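Local coordinates for biotin binding protein A (Gallus gallus, PDB 2C1S) that binds biotin as a member of the avidin family, and here holds biotin-d-sulfoxide in its ligand pocket, at the interface of chains A and B. Numbering follows the deposited sequence. Chains: chain A/B, Biotin binding protein A.

The interface of chains A and B. Residues chain A 27, 29, 52-53; chain B 51, 71.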
loop_
_atom_site.group_PDB
_atom_site.type_symbol
_atom_site.label_atom_id
_atom_site.label_comp_id
_atom_site.label_asym_id
_atom_site.label_seq_id
_atom_site.Cartn_x
_atom_site.Cartn_y
_atom_site.Cartn_z
ATOM N N ALA A 27 -21.321 14.344 -14.134
ATOM C CA ALA A 27 -19.883 14.127 -14.213
ATOM C C ALA A 27 -19.370 12.881 -13.462
ATOM O O ALA A 27 -18.172 12.624 -13.445
ATOM C CB ALA A 27 -19.171 15.364 -13.729
ATOM N N THR A 29 -19.439 12.408 -10.319
ATOM C CA THR A 29 -19.064 12.734 -8.967
ATOM C C THR A 29 -20.225 12.400 -8.047
ATOM O O THR A 29 -21.396 12.366 -8.480
ATOM C CB THR A 29 -18.482 14.193 -8.811
ATOM O OG1 THR A 29 -19.495 15.134 -9.055
ATOM C CG2 THR A 29 -17.400 14.433 -9.815
ATOM N N GLY A 52 -16.594 11.624 -3.754
ATOM C CA GLY A 52 -15.891 10.830 -4.753
ATOM C C GLY A 52 -16.297 11.021 -6.189
ATOM O O GLY A 52 -17.054 11.938 -6.544
ATOM N N ALA A 53 -15.815 10.113 -7.020
ATOM C CA ALA A 53 -16.053 10.132 -8.464
ATOM C C ALA A 53 -15.919 8.737 -9.009
ATOM O O ALA A 53 -15.078 7.964 -8.543
ATOM C CB ALA A 53 -15.090 11.030 -9.176
ATOM N N LYS B 51 -11.715 15.431 -7.331
ATOM C CA LYS B 51 -12.671 15.790 -6.345
ATOM C C LYS B 51 -12.123 15.297 -5.046
ATOM O O LYS B 51 -11.722 14.122 -4.947
ATOM C CB LYS B 51 -14.014 15.089 -6.627
ATOM C CG LYS B 51 -14.845 15.779 -7.627
ATOM C CD LYS B 51 -15.464 17.076 -7.057
ATOM C CE LYS B 51 -16.266 17.835 -8.126
ATOM N NZ LYS B 51 -15.578 18.033 -9.444
ATOM N N GLN B 71 -10.367 11.177 -11.747
ATOM C CA GLN B 71 -11.101 10.432 -12.770
ATOM C C GLN B 71 -10.431 10.625 -14.132
ATOM O O GLN B 71 -10.767 11.556 -14.881
ATOM C CB GLN B 71 -12.555 10.923 -12.761
ATOM C CG GLN B 71 -13.574 10.176 -13.633
ATOM C CD GLN B 71 -14.779 11.076 -13.895
ATOM O OE1 GLN B 71 -14.648 12.050 -14.629
ATOM N NE2 GLN B 71 -15.945 10.778 -13.259
#
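Strand 66-71 of one avidin-family beta-barrel ends in B:Gln71, which reaches across the interface of chains A and B in the deposited four-copy assembly to A:Ala27, in the loop just ahead of strand 29-35. The side-chain amide nitrogen NE2 of B:Gln71 gives its hydrogen to the backbone carbonyl O of A:Ala27 at 2.9 Å, and the two-fold symmetry of the interface gives this bond a twin with the chains exchanged. The bond is nearly straight, 173° at the hydrogen, and lies both in the plane of the carbonyl and close to that of the glutamine amide, an alignment that favours one setting of the terminal amide. The reach comes from CG lying opposite the backbone N (chi1 -173°) and a chain that stays extended beyond it. Replacing B:Gln71 by alanine removes the amide, which would probably leave the A:Ala27 carbonyl without this donor and the loop less firmly tied to the partner barrel. Beside the amide, the methyl CB of A:Ala53, on strand 48-54, stands 4.2 Å from NE2 of B:Gln71.

Further along, the contact turns apolar. The methyl CG2 of A:Thr29 meets the methylene CG of B:Lys51 at 3.6 Å, the two side chains crossing at about a right angle. Bends at chi2 (-73°) and chi4 turn the lysine chain so that CE, 4.0 Å from A:Thr29 CG2, and NZ also run alongside this methyl. The carbonyl O of A:Gly52 lies 4.4 Å from CB of B:Lys51.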